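Nuclear inclusion protein A (Tobacco vein mottling virus, PDB 3MMG) is a 3C-type viral protease with the two-barrel chymotrypsin fold, which probably cleaves peptide bonds through a cysteine nucleophile. Local coordinates at residues R101-V112 with S153-L164; L124-V132 with F139-K147. The protein carries 3 engineered substitutions. One frame throughout, in Å; residues are numbered along the deposited sequence.

How the contacts relate
Both contacts belong to the six-stranded antiparallel barrel in the second half of the chain, and their centres lie about 10 Å apart. Contact 1 pairs the first strand of this barrel, 109-116, with strand 154-157, bringing the ends of the sheet together. Contact 2, the hairpin of strands 121-133 and 139-142, comes between these strands in sequence. Strands 109-116 and 121-133 are neighbours, so the contacts touch directly: S129 N lies 2.7 Å from V109 O, and M111 N lies 2.8 Å from S126 OG. The barrel wall thus runs from contact 1 into contact 2, whose 139-147 segment carries T146, hydrogen-bonded to the bound peptide.

Contact 1: residues R101-V112 with S153-L164; sequences RQPTIKDRVCMV and SPLVSIIDGNIL
R101 and D160 meet beside the seam where strands 109-112 and 154-157 close the second beta-barrel of this chymotrypsin-like protease. Their salt bridge is side-on: R101 NE donates to D160 OD2 at 2.9 Å and R101 NH2 to D160 OD1. The other edge of the guanidinium faces D107, which it grips end-on, NH1 to OD2 and NH2 to OD1. One arginine thus sits between two carboxylates, and its charge should ease the repulsion between them. More bonds hold the aspartates in place. The S157 hydroxyl donates to D107 OD1 at 2.7 Å, arriving from above the carboxylate plane, while T104 N reaches D107 OD2. D160 OD1 also takes the N-H of N162, in an Asx turn, from the face opposite R101 NH2.

The backbone seam is antiparallel. C110 and V156 form a hydrogen-bonded pair, with C110 N to V156 O and V156 N to C110 O both at 2.9 Å; V109-S157 and M111-L155 flank it as non-hydrogen-bonded pairs. I158 N to R108 O and V112 N to P154 O extend the ladder at either end.

Apolar side chains pack on both faces of this ladder. On the face of V109, M111 and L155, L155 CD1 lies near V109 CG2 and M111 CB, and L164 CD1 rests against V109 CG1 at 3.6 Å. On the other face V112 CG2 meets V156 CG2, and I14 of helix 12-15 covers V112, P154 and V156.

R101 places its CG between its own N and carbonyl carbon (chi1 67°), then runs extended beside L164, whose CD2 lies 3.6 Å above the centre of the guanidinium.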
loop_
_atom_site.group_PDB
_atom_site.type_symbol
_atom_site.label_atom_id
_atom_site.label_comp_id
_atom_site.label_asym_id
_atom_site.label_seq_id
_atom_site.Cartn_x
_atom_site.Cartn_y
_atom_site.Cartn_z
ATOM N N ARG A 101 11.569 3.619 -2.571
ATOM C CA ARG A 101 12.031 4.902 -3.126
ATOM C C ARG A 101 10.970 5.505 -4.016
ATOM O O ARG A 101 10.001 4.873 -4.346
ATOM C CB ARG A 101 13.333 4.735 -3.888
ATOM C CG ARG A 101 13.239 3.926 -5.139
ATOM C CD ARG A 101 14.504 3.994 -6.001
ATOM N NE ARG A 101 14.409 2.987 -7.063
ATOM C CZ ARG A 101 13.767 3.149 -8.230
ATOM N NH1 ARG A 101 13.147 4.296 -8.540
ATOM N NH2 ARG A 101 13.737 2.147 -9.095
ATOM N N GLN A 102 11.179 6.746 -4.420
ATOM C CA GLN A 102 10.248 7.371 -5.346
ATOM C C GLN A 102 10.478 6.797 -6.762
ATOM O O GLN A 102 11.625 6.535 -7.158
ATOM C CB GLN A 102 10.528 8.862 -5.421
ATOM C CG GLN A 102 10.184 9.671 -4.193
ATOM C CD GLN A 102 10.358 11.151 -4.502
ATOM O OE1 GLN A 102 11.485 11.621 -4.668
ATOM N NE2 GLN A 102 9.255 11.869 -4.624
ATOM N N PRO A 103 9.417 6.699 -7.563
ATOM C CA PRO A 103 9.583 6.283 -8.957
ATOM C C PRO A 103 10.245 7.372 -9.780
ATOM O O PRO A 103 10.214 8.553 -9.402
ATOM C CB PRO A 103 8.150 6.109 -9.484
ATOM C CG PRO A 103 7.215 6.409 -8.339
ATOM C CD PRO A 103 8.019 7.036 -7.229
ATOM N N THR A 104 10.792 6.967 -10.911
ATOM C CA THR A 104 11.299 7.915 -11.898
ATOM C C THR A 104 10.778 7.497 -13.253
ATOM O O THR A 104 10.233 6.396 -13.405
ATOM C CB THR A 104 12.847 7.962 -11.973
ATOM O OG1 THR A 104 13.322 6.864 -12.764
ATOM C CG2 THR A 104 13.486 7.918 -10.583
ATOM N N ILE A 105 10.969 8.362 -14.245
ATOM C CA ILE A 105 10.509 8.040 -15.601
ATOM C C ILE A 105 11.326 6.933 -16.274
ATOM O O ILE A 105 11.021 6.547 -17.404
ATOM C CB ILE A 105 10.442 9.288 -16.519
ATOM C CG1 ILE A 105 11.808 9.969 -16.641
ATOM C CG2 ILE A 105 9.364 10.243 -16.028
ATOM C CD1 ILE A 105 11.819 11.048 -17.778
ATOM N N LYS A 106 12.366 6.433 -15.599
ATOM C CA LYS A 106 13.060 5.241 -16.089
ATOM C C LYS A 106 12.307 3.956 -15.708
ATOM O O LYS A 106 12.407 2.933 -16.387
ATOM C CB LYS A 106 14.486 5.192 -15.528
ATOM C CG LYS A 106 15.339 3.998 -16.020
ATOM C CD LYS A 106 16.796 4.066 -15.501
ATOM C CE LYS A 106 17.455 2.695 -15.635
ATOM N NZ LYS A 106 18.942 2.816 -15.513
ATOM N N ASP A 107 11.563 4.014 -14.613
ATOM C CA ASP A 107 10.983 2.799 -14.050
ATOM C C ASP A 107 9.845 2.197 -14.842
ATOM O O ASP A 107 9.023 2.909 -15.429
ATOM C CB ASP A 107 10.433 3.113 -12.668
ATOM C CG ASP A 107 11.523 3.187 -11.624
ATOM O OD1 ASP A 107 12.362 2.254 -11.561
ATOM O OD2 ASP A 107 11.542 4.195 -10.896
ATOM N N ARG A 108 9.767 0.878 -14.788
ATOM C CA ARG A 108 8.530 0.186 -15.095
ATOM C C ARG A 108 8.239 -0.653 -13.853
ATOM O O ARG A 108 9.162 -1.004 -13.099
ATOM C CB ARG A 108 8.710 -0.713 -16.322
ATOM C CG ARG A 108 9.156 0.104 -17.555
ATOM C CD ARG A 108 9.120 -0.717 -18.821
ATOM N NE ARG A 108 10.132 -1.778 -18.862
ATOM C CZ ARG A 108 11.380 -1.604 -19.306
ATOM N NH1 ARG A 108 11.783 -0.398 -19.703
ATOM N NH2 ARG A 108 12.234 -2.626 -19.352
ATOM N N VAL A 109 6.962 -0.954 -13.637
ATOM C CA VAL A 109 6.564 -1.601 -12.371
ATOM C C VAL A 109 5.760 -2.881 -12.569
ATOM O O VAL A 109 5.015 -3.017 -13.550
ATOM C CB VAL A 109 5.749 -0.648 -11.432
ATOM C CG1 VAL A 109 6.601 0.545 -10.972
ATOM C CG2 VAL A 109 4.450 -0.185 -12.110
ATOM N N CYS A 110 5.953 -3.834 -11.643
ATOM C CA CYS A 110 5.057 -5.011 -11.483
ATOM C C CYS A 110 4.323 -4.949 -10.159
ATOM O O CYS A 110 4.920 -4.579 -9.138
ATOM C CB CYS A 110 5.841 -6.325 -11.477
ATOM S SG CYS A 110 6.633 -6.765 -13.001
ATOM N N MET A 111 3.055 -5.369 -10.145
ATOM C CA MET A 111 2.337 -5.462 -8.890
ATOM C C MET A 111 2.681 -6.807 -8.278
ATOM O O MET A 111 2.742 -7.832 -8.978
ATOM C CB MET A 111 0.841 -5.291 -9.129
ATOM C CG MET A 111 0.052 -5.200 -7.820
ATOM S SD MET A 111 -1.691 -4.803 -8.135
ATOM C CE MET A 111 -1.568 -3.197 -8.908
ATOM N N VAL A 112 2.894 -6.799 -6.968
ATOM C CA VAL A 112 3.222 -8.022 -6.243
ATOM C C VAL A 112 2.149 -8.265 -5.179
ATOM O O VAL A 112 1.721 -7.330 -4.499
ATOM C CB VAL A 112 4.590 -7.910 -5.577
ATOM C CG1 VAL A 112 4.817 -9.130 -4.675
ATOM C CG2 VAL A 112 5.689 -7.812 -6.629
ATOM N N SER A 153 -1.544 -3.038 -2.590
ATOM C CA SER A 153 -0.583 -3.945 -3.225
ATOM C C SER A 153 0.637 -3.159 -3.678
ATOM O O SER A 153 0.494 -2.111 -4.340
ATOM C CB SER A 153 -1.219 -4.697 -4.403
ATOM O OG SER A 153 -2.386 -5.417 -3.982
ATOM N N PRO A 154 1.839 -3.623 -3.315
ATOM C CA PRO A 154 3.031 -2.901 -3.782
ATOM C C PRO A 154 3.225 -2.904 -5.298
ATOM O O PRO A 154 2.967 -3.909 -5.971
ATOM C CB PRO A 154 4.201 -3.634 -3.111
ATOM C CG PRO A 154 3.672 -4.980 -2.744
ATOM C CD PRO A 154 2.180 -4.788 -2.471
ATOM N N LEU A 155 3.682 -1.766 -5.801
ATOM C CA LEU A 155 4.243 -1.655 -7.150
ATOM C C LEU A 155 5.749 -1.619 -7.044
ATOM O O LEU A 155 6.312 -0.781 -6.316
ATOM C CB LEU A 155 3.732 -0.393 -7.843
ATOM C CG LEU A 155 2.282 -0.370 -8.352
ATOM C CD1 LEU A 155 2.020 -1.484 -9.372
ATOM C CD2 LEU A 155 1.251 -0.420 -7.191
ATOM N N VAL A 156 6.387 -2.541 -7.748
ATOM C CA VAL A 156 7.808 -2.833 -7.563
ATOM C C VAL A 156 8.569 -2.516 -8.850
ATOM O O VAL A 156 8.162 -2.943 -9.931
ATOM C CB VAL A 156 8.013 -4.338 -7.174
ATOM C CG1 VAL A 156 9.500 -4.657 -6.980
ATOM C CG2 VAL A 156 7.255 -4.660 -5.892
ATOM N N SER A 157 9.666 -1.775 -8.752
ATOM C CA SER A 157 10.461 -1.482 -9.952
ATOM C C SER A 157 11.148 -2.742 -10.508
ATOM O O SER A 157 11.740 -3.519 -9.761
ATOM C CB SER A 157 11.572 -0.485 -9.595
ATOM O OG SER A 157 12.457 -0.350 -10.707
ATOM N N ILE A 158 11.074 -2.937 -11.818
ATOM C CA ILE A 158 11.840 -4.021 -12.434
ATOM C C ILE A 158 13.287 -3.607 -12.735
ATOM O O ILE A 158 14.093 -4.426 -13.231
ATOM C CB ILE A 158 11.127 -4.593 -13.692
ATOM C CG1 ILE A 158 10.681 -3.479 -14.658
ATOM C CG2 ILE A 158 9.931 -5.389 -13.278
ATOM C CD1 ILE A 158 11.773 -2.826 -15.500
ATOM N N ILE A 159 13.641 -2.358 -12.426
ATOM C CA ILE A 159 15.047 -1.921 -12.524
ATOM C C ILE A 159 15.872 -2.471 -11.352
ATOM O O ILE A 159 16.913 -3.102 -11.546
ATOM C CB ILE A 159 15.175 -0.369 -12.569
ATOM C CG1 ILE A 159 14.293 0.257 -13.674
ATOM C CG2 ILE A 159 16.643 0.039 -12.729
ATOM C CD1 ILE A 159 14.587 -0.232 -15.094
ATOM N N ASP A 160 15.392 -2.247 -10.130
ATOM C CA ASP A 160 16.166 -2.588 -8.931
ATOM C C ASP A 160 15.363 -3.285 -7.822
ATOM O O ASP A 160 15.886 -3.497 -6.707
ATOM C CB ASP A 160 16.836 -1.317 -8.386
ATOM C CG ASP A 160 15.827 -0.266 -7.916
ATOM O OD1 ASP A 160 14.587 -0.516 -7.966
ATOM O OD2 ASP A 160 16.282 0.837 -7.543
ATOM N N GLY A 161 14.113 -3.665 -8.117
ATOM C CA GLY A 161 13.265 -4.339 -7.118
ATOM C C GLY A 161 12.824 -3.513 -5.912
ATOM O O GLY A 161 12.265 -4.054 -4.968
ATOM N N ASN A 162 13.047 -2.203 -5.942
ATOM C CA ASN A 162 12.553 -1.332 -4.877
ATOM C C ASN A 162 11.031 -1.183 -4.958
ATOM O O ASN A 162 10.450 -1.224 -6.046
ATOM C CB ASN A 162 13.167 0.059 -4.967
ATOM C CG ASN A 162 14.631 0.119 -4.487
ATOM O OD1 ASN A 162 15.392 -0.886 -4.459
ATOM N ND2 ASN A 162 15.034 1.324 -4.115
ATOM N N ILE A 163 10.401 -1.005 -3.801
ATOM C CA ILE A 163 8.962 -0.725 -3.776
ATOM C C ILE A 163 8.779 0.765 -4.043
ATOM O O ILE A 163 9.373 1.590 -3.333
ATOM C CB ILE A 163 8.356 -1.108 -2.424
ATOM C CG1 ILE A 163 8.610 -2.616 -2.139
ATOM C CG2 ILE A 163 6.861 -0.736 -2.364
ATOM C CD1 ILE A 163 8.176 -3.041 -0.757
ATOM N N LEU A 164 7.956 1.105 -5.046
ATOM C CA LEU A 164 7.820 2.513 -5.481
ATOM C C LEU A 164 6.515 3.136 -5.003
ATOM O O LEU A 164 6.379 4.357 -4.983
ATOM C CB LEU A 164 7.882 2.630 -6.994
ATOM C CG LEU A 164 9.114 2.053 -7.688
ATOM C CD1 LEU A 164 9.078 2.443 -9.168
ATOM C CD2 LEU A 164 10.427 2.447 -7.019
HETATM O O HOH W 1 -0.765 -7.265 -2.507
#

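Contact 2: residues L124-V132 with F139-K147; sequences LVSESSHIV and FWQHWITTK
S129 OG is bound twice: it accepts the N-H of W143 at 2.9 Å and gives its own proton to H130 O at 2.7 Å, meeting a lone pair in the carbonyl plane. With S129 OG anti to the backbone N (chi1 180°), the hydroxyl comes within bonding distance of W143 N and links the two segments. The same oxygen and H130 O lie at the edge of the W143 indole.

Farther along, V132 and Q141 form a hydrogen-bonded antiparallel pair. Q141 N donates to V132 O at 2.7 Å, while the return bond from V132 N to Q141 O is longer, 3.2 Å. This is the beta hairpin of strands 121-133 and 139-142, part of the barrel wall.

Two tryptophans flank it. I131 CD1 comes obliquely against W140 CE3 at 3.5 Å; the indole N-H of W140 is bound to E181, and its ring lies nearly parallel to that of F179. V132 CG2 meets the edge of W143 at CH2, 3.7 Å away, while Q141 CG lies over one face of that ring, toward its rim.

H142 points its imidazole away from the 124-132 segment. H142 ND1 accepts I144 N at 3.1 Å, nearly in the ring plane, and NE2 is bonded to H167; these two bonds fix the ring's rotation. T146 nearby bonds to a polar side chain of the bound peptide, consistent with the P1 pocket of 3C-type proteases. I144 directs its CB toward the 124-132 segment, CG1 packing on S129 CB and CD1 lying 3.5 Å from S126 OG, a hydroxyl that donates to E127 O and takes the N-H of M111.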
loop_
_atom_site.group_PDB
_atom_site.type_symbol
_atom_site.label_atom_id
_atom_site.label_comp_id
_atom_site.label_asym_id
_atom_site.label_seq_id
_atom_site.Cartn_x
_atom_site.Cartn_y
_atom_site.Cartn_z
ATOM N N LEU A 124 2.726 -13.768 -5.849
ATOM C CA LEU A 124 2.033 -13.478 -7.108
ATOM C C LEU A 124 2.655 -12.234 -7.723
ATOM O O LEU A 124 3.004 -11.306 -7.008
ATOM C CB LEU A 124 0.546 -13.239 -6.849
ATOM C CG LEU A 124 -0.148 -14.225 -5.878
ATOM C CD1 LEU A 124 -1.450 -13.676 -5.373
ATOM C CD2 LEU A 124 -0.337 -15.532 -6.537
ATOM N N VAL A 125 2.812 -12.220 -9.041
ATOM C CA VAL A 125 3.362 -11.031 -9.690
ATOM C C VAL A 125 2.622 -10.775 -11.006
ATOM O O VAL A 125 2.218 -11.710 -11.693
ATOM C CB VAL A 125 4.906 -11.115 -9.891
ATOM C CG1 VAL A 125 5.299 -12.238 -10.834
ATOM C CG2 VAL A 125 5.448 -9.784 -10.408
ATOM N N SER A 126 2.407 -9.498 -11.318
ATOM C CA SER A 126 1.654 -9.118 -12.522
ATOM C C SER A 126 2.587 -8.870 -13.698
ATOM O O SER A 126 3.818 -8.936 -13.572
ATOM C CB SER A 126 0.885 -7.817 -12.294
ATOM O OG SER A 126 1.778 -6.701 -12.268
ATOM N N GLU A 127 1.991 -8.570 -14.864
ATOM C CA GLU A 127 2.806 -8.034 -15.969
ATOM C C GLU A 127 3.377 -6.687 -15.559
ATOM O O GLU A 127 2.829 -5.996 -14.681
ATOM C CB GLU A 127 1.937 -7.837 -17.223
ATOM C CG GLU A 127 1.654 -9.110 -18.006
ATOM C CD GLU A 127 1.120 -8.778 -19.381
ATOM O OE1 GLU A 127 -0.060 -8.371 -19.484
ATOM O OE2 GLU A 127 1.885 -8.919 -20.354
ATOM N N SER A 128 4.460 -6.288 -16.222
ATOM C CA SER A 128 5.066 -4.985 -15.907
ATOM C C SER A 128 4.335 -3.886 -16.665
ATOM O O SER A 128 3.802 -4.118 -17.757
ATOM C CB SER A 128 6.565 -4.927 -16.248
ATOM O OG SER A 128 6.786 -4.958 -17.647
ATOM N N SER A 129 4.363 -2.683 -16.107
ATOM C CA SER A 129 3.679 -1.549 -16.715
ATOM C C SER A 129 4.551 -0.311 -16.780
ATOM O O SER A 129 5.353 -0.044 -15.892
ATOM C CB SER A 129 2.433 -1.201 -15.899
ATOM O OG SER A 129 1.727 -0.087 -16.451
ATOM N N HIS A 130 4.349 0.460 -17.840
ATOM C CA HIS A 130 4.882 1.804 -17.902
ATOM C C HIS A 130 4.112 2.637 -16.897
ATOM O O HIS A 130 3.001 2.251 -16.487
ATOM C CB HIS A 130 4.719 2.370 -19.323
ATOM C CG HIS A 130 5.207 1.425 -20.367
ATOM N ND1 HIS A 130 6.537 1.066 -20.477
ATOM C CD2 HIS A 130 4.547 0.720 -21.315
ATOM C CE1 HIS A 130 6.677 0.198 -21.463
ATOM N NE2 HIS A 130 5.481 -0.051 -21.969
ATOM N N ILE A 131 4.711 3.758 -16.493
ATOM C CA ILE A 131 4.061 4.654 -15.506
ATOM C C ILE A 131 4.112 6.095 -15.956
ATOM O O ILE A 131 4.994 6.469 -16.748
ATOM C CB ILE A 131 4.662 4.494 -14.108
ATOM C CG1 ILE A 131 6.167 4.819 -14.100
ATOM C CG2 ILE A 131 4.496 3.011 -13.653
ATOM C CD1 ILE A 131 6.813 4.872 -12.690
ATOM N N VAL A 132 3.144 6.885 -15.484
ATOM C CA VAL A 132 3.088 8.310 -15.845
ATOM C C VAL A 132 2.615 9.094 -14.630
ATOM O O VAL A 132 1.538 8.806 -14.102
ATOM C CB VAL A 132 2.115 8.574 -17.031
ATOM C CG1 VAL A 132 2.053 10.100 -17.352
ATOM C CG2 VAL A 132 2.484 7.774 -18.270
ATOM N N PHE A 139 0.252 10.677 -7.124
ATOM C CA PHE A 139 -0.277 9.553 -7.892
ATOM C C PHE A 139 0.485 9.348 -9.198
ATOM O O PHE A 139 0.855 10.313 -9.871
ATOM C CB PHE A 139 -1.763 9.740 -8.245
ATOM C CG PHE A 139 -2.695 9.698 -7.068
ATOM C CD1 PHE A 139 -2.916 8.498 -6.362
ATOM C CD2 PHE A 139 -3.369 10.850 -6.664
ATOM C CE1 PHE A 139 -3.805 8.462 -5.243
ATOM C CE2 PHE A 139 -4.254 10.821 -5.550
ATOM C CZ PHE A 139 -4.460 9.621 -4.843
ATOM N N TRP A 140 0.696 8.084 -9.553
ATOM C CA TRP A 140 1.231 7.715 -10.862
ATOM C C TRP A 140 0.292 6.736 -11.538
ATOM O O TRP A 140 -0.167 5.763 -10.911
ATOM C CB TRP A 140 2.574 7.007 -10.707
ATOM C CG TRP A 140 3.691 7.876 -10.235
ATOM C CD1 TRP A 140 3.855 8.420 -8.984
ATOM C CD2 TRP A 140 4.841 8.259 -10.995
ATOM N NE1 TRP A 140 5.032 9.135 -8.932
ATOM C CE2 TRP A 140 5.654 9.057 -10.150
ATOM C CE3 TRP A 140 5.268 8.009 -12.323
ATOM C CZ2 TRP A 140 6.882 9.609 -10.581
ATOM C CZ3 TRP A 140 6.482 8.564 -12.757
ATOM C CH2 TRP A 140 7.289 9.334 -11.863
ATOM N N GLN A 141 0.035 6.952 -12.809
ATOM C CA GLN A 141 -0.814 6.035 -13.562
ATOM C C GLN A 141 -0.071 4.719 -13.877
ATOM O O GLN A 141 1.151 4.715 -14.134
ATOM C CB GLN A 141 -1.292 6.693 -14.863
ATOM C CG GLN A 141 -2.388 5.892 -15.571
ATOM C CD GLN A 141 -2.979 6.617 -16.770
ATOM O OE1 GLN A 141 -2.572 7.733 -17.090
ATOM N NE2 GLN A 141 -3.947 5.988 -17.426
ATOM N N HIS A 142 -0.815 3.615 -13.856
ATOM C CA HIS A 142 -0.306 2.337 -14.336
ATOM C C HIS A 142 -1.433 1.614 -15.072
ATOM O O HIS A 142 -2.610 2.010 -14.974
ATOM C CB HIS A 142 0.290 1.485 -13.172
ATOM C CG HIS A 142 -0.734 0.928 -12.223
ATOM N ND1 HIS A 142 -1.435 -0.228 -12.490
ATOM C CD2 HIS A 142 -1.138 1.337 -10.994
ATOM C CE1 HIS A 142 -2.250 -0.490 -11.482
ATOM N NE2 HIS A 142 -2.097 0.447 -10.564
ATOM N N TRP A 143 -1.056 0.582 -15.829
ATOM C CA TRP A 143 -2.001 -0.163 -16.669
ATOM C C TRP A 143 -2.203 -1.645 -16.294
ATOM O O TRP A 143 -2.622 -2.438 -17.144
ATOM C CB TRP A 143 -1.622 -0.008 -18.147
ATOM C CG TRP A 143 -1.952 1.383 -18.662
ATOM C CD1 TRP A 143 -3.094 1.763 -19.321
ATOM C CD2 TRP A 143 -1.154 2.570 -18.525
ATOM N NE1 TRP A 143 -3.046 3.111 -19.608
ATOM C CE2 TRP A 143 -1.871 3.629 -19.127
ATOM C CE3 TRP A 143 0.094 2.841 -17.953
ATOM C CZ2 TRP A 143 -1.366 4.936 -19.182
ATOM C CZ3 TRP A 143 0.605 4.151 -18.011
ATOM C CH2 TRP A 143 -0.139 5.179 -18.617
ATOM N N ILE A 144 -1.938 -1.999 -15.035
ATOM C CA ILE A 144 -2.087 -3.382 -14.557
ATOM C C ILE A 144 -3.532 -3.579 -14.099
ATOM O O ILE A 144 -4.046 -2.795 -13.304
ATOM C CB ILE A 144 -1.115 -3.688 -13.385
ATOM C CG1 ILE A 144 0.345 -3.441 -13.819
ATOM C CG2 ILE A 144 -1.322 -5.147 -12.845
ATOM C CD1 ILE A 144 1.350 -3.251 -12.672
ATOM N N THR A 145 -4.165 -4.620 -14.625
ATOM C CA THR A 145 -5.520 -5.014 -14.216
ATOM C C THR A 145 -5.627 -5.172 -12.693
ATOM O O THR A 145 -4.827 -5.881 -12.078
ATOM C CB THR A 145 -5.948 -6.324 -14.941
ATOM O OG1 THR A 145 -6.065 -6.066 -16.342
ATOM C CG2 THR A 145 -7.289 -6.865 -14.396
ATOM N N THR A 146 -6.635 -4.509 -12.110
ATOM C CA THR A 146 -6.915 -4.627 -10.691
ATOM C C THR A 146 -8.412 -4.802 -10.429
ATOM O O THR A 146 -9.259 -4.361 -11.217
ATOM C CB THR A 146 -6.461 -3.371 -9.924
ATOM O OG1 THR A 146 -7.065 -2.228 -10.532
ATOM C CG2 THR A 146 -4.986 -3.195 -10.009
ATOM N N LYS A 147 -8.713 -5.438 -9.312
ATOM C CA LYS A 147 -10.078 -5.605 -8.832
ATOM C C LYS A 147 -10.182 -4.798 -7.546
ATOM O O LYS A 147 -9.156 -4.542 -6.905
ATOM C CB LYS A 147 -10.291 -7.072 -8.482
ATOM C CG LYS A 147 -10.391 -8.040 -9.630
ATOM C CD LYS A 147 -10.837 -9.356 -9.023
ATOM C CE LYS A 147 -11.474 -10.305 -10.036
ATOM N NZ LYS A 147 -12.352 -11.280 -9.304
#